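Local coordinates for ochratoxinase (Aspergillus niger, PDB 4C65), which hydrolyses the amide bond of the mycotoxin ochratoxin A, releasing phenylalanine and ochratoxin alpha, as a zinc-dependent, homooctameric carboxypeptidase of the amidohydrolase superfamily, at residues A142-A154 / G209-F223. Sequence-based numbering, arbitrary orientation.
Sequences ALSQTAGHGDIFA and GGVMSRDDNPNFAQF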
loop_
_atom_site.group_PDB
_atom_site.type_symbol
_atom_site.label_atom_id
_atom_site.label_comp_id
_atom_site.label_asym_id
_atom_site.label_seq_id
_atom_site.Cartn_x
_atom_site.Cartn_y
_atom_site.Cartn_z
ATOM N N ALA A 142 17.415 0.739 19.092
ATOM C CA ALA A 142 17.003 1.543 20.242
ATOM C C ALA A 142 15.536 1.861 20.018
ATOM O O ALA A 142 15.147 2.182 18.883
ATOM C CB ALA A 142 17.815 2.828 20.325
ATOM N N LEU A 143 14.732 1.744 21.070
ATOM C CA LEU A 143 13.334 2.081 20.976
ATOM C C LEU A 143 13.087 3.542 21.356
ATOM O O LEU A 143 13.570 4.016 22.370
ATOM C CB LEU A 143 12.495 1.185 21.871
ATOM C CG LEU A 143 12.634 -0.329 21.796
ATOM C CD1 LEU A 143 11.446 -0.979 22.484
ATOM C CD2 LEU A 143 12.731 -0.835 20.374
ATOM N N SER A 144 12.295 4.234 20.544
ATOM C CA SER A 144 11.977 5.626 20.750
ATOM C C SER A 144 10.537 5.913 20.394
ATOM O O SER A 144 9.944 5.256 19.545
ATOM C CB SER A 144 12.878 6.481 19.889
ATOM O OG SER A 144 12.629 7.858 20.058
ATOM N N GLN A 145 9.951 6.883 21.073
ATOM C CA GLN A 145 8.673 7.426 20.652
ATOM C C GLN A 145 8.897 8.304 19.421
ATOM O O GLN A 145 10.005 8.758 19.182
ATOM C CB GLN A 145 8.031 8.244 21.783
ATOM C CG GLN A 145 8.905 9.373 22.303
ATOM C CD GLN A 145 8.120 10.401 23.031
ATOM O OE1 GLN A 145 7.915 10.307 24.241
ATOM N NE2 GLN A 145 7.660 11.406 22.309
ATOM N N THR A 146 7.823 8.545 18.675
ATOM C CA THR A 146 7.802 9.615 17.702
ATOM C C THR A 146 8.184 10.905 18.408
ATOM O O THR A 146 7.744 11.177 19.524
ATOM C CB THR A 146 6.408 9.752 17.065
ATOM O OG1 THR A 146 6.157 8.613 16.249
ATOM C CG2 THR A 146 6.307 10.997 16.203
ATOM N N ALA A 147 9.049 11.683 17.758
ATOM C CA ALA A 147 9.603 12.922 18.379
ATOM C C ALA A 147 10.479 12.647 19.603
ATOM O O ALA A 147 10.705 13.516 20.430
ATOM C CB ALA A 147 8.487 13.906 18.739
ATOM N N GLY A 148 10.972 11.420 19.701
ATOM C CA GLY A 148 11.922 11.061 20.761
ATOM C C GLY A 148 13.346 11.128 20.264
ATOM O O GLY A 148 13.609 11.570 19.153
ATOM N N HIS A 149 14.266 10.705 21.102
ATOM C CA HIS A 149 15.676 10.877 20.814
ATOM C C HIS A 149 16.146 10.003 19.674
ATOM O O HIS A 149 17.100 10.328 18.998
ATOM C CB HIS A 149 16.511 10.622 22.060
ATOM C CG HIS A 149 17.981 10.777 21.839
ATOM N ND1 HIS A 149 18.522 11.875 21.201
ATOM C CD2 HIS A 149 19.024 9.991 22.186
ATOM C CE1 HIS A 149 19.836 11.760 21.162
ATOM N NE2 HIS A 149 20.162 10.620 21.736
ATOM N N GLY A 150 15.441 8.914 19.431
ATOM C CA GLY A 150 15.698 8.116 18.255
ATOM C C GLY A 150 15.112 8.654 16.958
ATOM O O GLY A 150 15.488 8.170 15.891
ATOM N N ASP A 151 14.218 9.635 17.011
ATOM C CA ASP A 151 13.608 10.136 15.781
ATOM C C ASP A 151 14.619 10.980 14.972
ATOM O O ASP A 151 15.518 11.593 15.543
ATOM C CB ASP A 151 12.355 10.927 16.121
ATOM C CG ASP A 151 11.393 11.043 14.969
ATOM O OD1 ASP A 151 11.789 10.808 13.793
ATOM O OD2 ASP A 151 10.219 11.418 15.218
ATOM N N ILE A 152 14.519 10.950 13.648
ATOM C CA ILE A 152 15.363 11.772 12.771
ATOM C C ILE A 152 14.559 13.006 12.380
ATOM O O ILE A 152 13.840 13.020 11.398
ATOM C CB ILE A 152 15.808 11.024 11.509
ATOM C CG1 ILE A 152 16.540 9.756 11.894
ATOM C CG2 ILE A 152 16.735 11.905 10.675
ATOM C CD1 ILE A 152 16.663 8.741 10.773
ATOM N N PHE A 153 14.682 14.047 13.174
ATOM C CA PHE A 153 13.832 15.230 13.052
ATOM C C PHE A 153 13.998 15.969 11.751
ATOM O O PHE A 153 13.073 16.613 11.300
ATOM C CB PHE A 153 14.098 16.191 14.197
ATOM C CG PHE A 153 13.525 15.740 15.498
ATOM C CD1 PHE A 153 14.179 14.816 16.281
ATOM C CD2 PHE A 153 12.337 16.274 15.964
ATOM C CE1 PHE A 153 13.654 14.408 17.501
ATOM C CE2 PHE A 153 11.821 15.872 17.188
ATOM C CZ PHE A 153 12.473 14.926 17.944
ATOM N N ALA A 154 15.167 15.885 11.139
ATOM C CA ALA A 154 15.397 16.578 9.865
ATOM C C ALA A 154 14.675 15.954 8.680
ATOM O O ALA A 154 14.524 16.607 7.648
ATOM C CB ALA A 154 16.871 16.676 9.566
ATOM N N GLY A 209 15.151 13.199 26.409
ATOM C CA GLY A 209 15.719 13.866 25.267
ATOM C C GLY A 209 17.210 13.664 25.131
ATOM O O GLY A 209 17.869 13.139 26.022
ATOM N N GLY A 210 17.731 14.111 23.994
ATOM C CA GLY A 210 19.130 13.986 23.663
ATOM C C GLY A 210 19.947 15.075 24.307
ATOM O O GLY A 210 19.422 16.140 24.648
ATOM N N VAL A 211 21.248 14.794 24.444
ATOM C CA VAL A 211 22.203 15.666 25.153
ATOM C C VAL A 211 22.289 17.058 24.509
ATOM O O VAL A 211 22.371 18.067 25.219
ATOM C CB VAL A 211 23.606 14.995 25.315
ATOM C CG1 VAL A 211 24.371 14.865 23.989
ATOM C CG2 VAL A 211 24.450 15.736 26.342
ATOM N N MET A 212 22.250 17.100 23.173
ATOM C CA MET A 212 22.157 18.339 22.406
ATOM C C MET A 212 20.651 18.792 22.602
ATOM O O MET A 212 19.677 18.041 22.355
ATOM C CB MET A 212 22.529 18.099 20.924
ATOM C CG MET A 212 23.566 19.027 20.225
ATOM S SD MET A 212 25.027 19.604 21.093
ATOM C CE MET A 212 25.893 18.084 21.388
ATOM N N SER A 213 20.439 19.985 23.142
ATOM C CA SER A 213 19.060 20.451 23.501
ATOM C C SER A 213 18.372 21.141 22.310
ATOM O O SER A 213 17.697 22.148 22.471
ATOM C CB SER A 213 19.136 21.345 24.760
ATOM O OG SER A 213 17.870 21.592 25.357
ATOM N N ARG A 214 18.524 20.536 21.131
ATOM C CA ARG A 214 18.145 21.129 19.862
ATOM C C ARG A 214 16.697 20.808 19.429
ATOM O O ARG A 214 15.894 21.716 19.172
ATOM C CB ARG A 214 19.144 20.661 18.771
ATOM C CG ARG A 214 20.665 20.638 19.016
ATOM C CD ARG A 214 21.187 21.843 19.798
ATOM N NE ARG A 214 20.559 23.102 19.430
ATOM C CZ ARG A 214 20.749 23.820 18.326
ATOM N NH1 ARG A 214 21.594 23.439 17.384
ATOM N NH2 ARG A 214 20.077 24.958 18.176
ATOM N N ASP A 215 16.371 19.522 19.352
ATOM C CA ASP A 215 15.035 19.071 18.932
ATOM C C ASP A 215 14.209 18.658 20.138
ATOM O O ASP A 215 13.265 19.330 20.520
ATOM C CB ASP A 215 15.152 17.892 17.965
ATOM C CG ASP A 215 15.762 18.287 16.639
ATOM O OD1 ASP A 215 15.219 19.191 15.984
ATOM O OD2 ASP A 215 16.784 17.689 16.258
ATOM N N ASP A 216 14.563 17.529 20.726
ATOM C CA ASP A 216 13.999 17.099 21.998
ATOM C C ASP A 216 14.868 17.602 23.139
ATOM O O ASP A 216 16.006 18.031 22.944
ATOM C CB ASP A 216 13.840 15.573 22.048
ATOM C CG ASP A 216 15.132 14.828 21.799
ATOM O OD1 ASP A 216 16.173 15.453 21.551
ATOM O OD2 ASP A 216 15.112 13.589 21.865
ATOM N N ASN A 217 14.317 17.536 24.339
ATOM C CA ASN A 217 14.918 18.170 25.494
ATOM C C ASN A 217 15.386 17.114 26.492
ATOM O O ASN A 217 14.594 16.297 26.936
ATOM C CB ASN A 217 13.893 19.101 26.131
ATOM C CG ASN A 217 14.493 20.007 27.188
ATOM O OD1 ASN A 217 15.314 19.594 27.989
ATOM N ND2 ASN A 217 14.034 21.234 27.222
ATOM N N PRO A 218 16.675 17.141 26.857
ATOM C CA PRO A 218 17.202 16.138 27.784
ATOM C C PRO A 218 16.534 16.149 29.177
ATOM O O PRO A 218 16.512 15.123 29.851
ATOM C CB PRO A 218 18.687 16.500 27.883
ATOM C CG PRO A 218 18.751 17.947 27.539
ATOM C CD PRO A 218 17.689 18.156 26.512
ATOM N N ASN A 219 15.976 17.290 29.566
ATOM C CA ASN A 219 15.297 17.426 30.852
ATOM C C ASN A 219 13.933 16.751 30.913
ATOM O O ASN A 219 13.446 16.487 32.001
ATOM C CB ASN A 219 15.118 18.893 31.202
ATOM C CG ASN A 219 16.430 19.598 31.418
ATOM O OD1 ASN A 219 17.381 19.033 31.927
ATOM N ND2 ASN A 219 16.478 20.852 31.045
ATOM N N PHE A 220 13.324 16.481 29.762
ATOM C CA PHE A 220 11.983 15.917 29.726
ATOM C C PHE A 220 12.020 14.418 29.489
ATOM O O PHE A 220 12.846 13.905 28.736
ATOM C CB PHE A 220 11.115 16.564 28.634
ATOM C CG PHE A 220 11.007 18.054 28.720
ATOM C CD1 PHE A 220 11.161 18.730 29.930
ATOM C CD2 PHE A 220 10.721 18.799 27.565
ATOM C CE1 PHE A 220 11.075 20.093 29.969
ATOM C CE2 PHE A 220 10.627 20.169 27.609
ATOM C CZ PHE A 220 10.799 20.818 28.817
ATOM N N ALA A 221 11.118 13.720 30.157
ATOM C CA ALA A 221 11.010 12.275 30.052
ATOM C C ALA A 221 10.432 11.920 28.703
ATOM O O ALA A 221 9.787 12.747 28.072
ATOM C CB ALA A 221 10.110 11.733 31.162
ATOM N N GLN A 222 10.694 10.698 28.252
ATOM C CA GLN A 222 10.166 10.195 26.968
ATOM C C GLN A 222 9.568 8.816 27.146
ATOM O O GLN A 222 10.053 8.033 27.971
ATOM C CB GLN A 222 11.257 10.156 25.911
ATOM C CG GLN A 222 11.597 11.516 25.348
ATOM C CD GLN A 222 12.557 11.449 24.193
ATOM O OE1 GLN A 222 12.950 10.375 23.724
ATOM N NE2 GLN A 222 12.994 12.610 23.763
ATOM N N PHE A 223 8.531 8.535 26.345
ATOM C CA PHE A 223 7.581 7.431 26.566
ATOM C C PHE A 223 6.739 7.733 27.806
ATOM O O PHE A 223 7.171 8.431 28.703
ATOM C CB PHE A 223 8.283 6.073 26.727
ATOM C CG PHE A 223 8.706 5.434 25.422
ATOM C CD1 PHE A 223 7.763 5.095 24.470
ATOM C CD2 PHE A 223 10.041 5.107 25.186
ATOM C CE1 PHE A 223 8.146 4.474 23.295
ATOM C CE2 PHE A 223 10.424 4.500 24.009
ATOM C CZ PHE A 223 9.478 4.196 23.069
HETATM O O HOH W 1 11.640 7.806 23.212
HETATM O O HOH W 2 17.309 14.012 19.581
#
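Gln-145 and Gln-222 reach in opposite senses between the loop that follows strand 142-144 and the loop that joins strand 203-206 to helix 225-237, each carboxamide bonding to a backbone N-H across the contact. Gln-145 OE1 takes Phe-223 N in the carbonyl plane, on a lone pair, at 2.8 Å and nearly straight (170°), while its NE2 turns back to Thr-146 O. Gln-222, extended beyond CG, presents OE1 to His-149 N at 3.0 Å and also accepts from water 1, which in turn accepts from Gln-145 N; its NE2 donates to Asp-216 OD2. An amide suits both places, since it donates and accepts from one flat group.

Beside the first of these bonds the Phe-223 ring lays one face, toward its rim, against Gln-145 CB and turns an edge to Leu-143 O. Gly-210 CA makes a CH-pi contact over a face of the His-149 imidazole, glycine's bare CA lying 3.3 Å from His-149 ND1. With CG anti to the backbone N (chi1 180°), that ring meets Gly-210 with a face and holds water 2 in its plane through ND1; the water donates to Asp-216 OD1, which also receives Gly-210 N from above the carboxylate plane. Farther out, Asp-215 CB makes a CH-pi contact over the Phe-153 ring centre; the flat aromatic face also takes the carboxylate, stacked 5° from parallel.

His-149 also stacks on the zinc ligand His-245, whose NE2 is bonded to Gly-209 O. The His-149 end of the contact therefore lies in the second shell of the zinc site, where the Asp-216–water link probably helps to fix the imidazole's rotation.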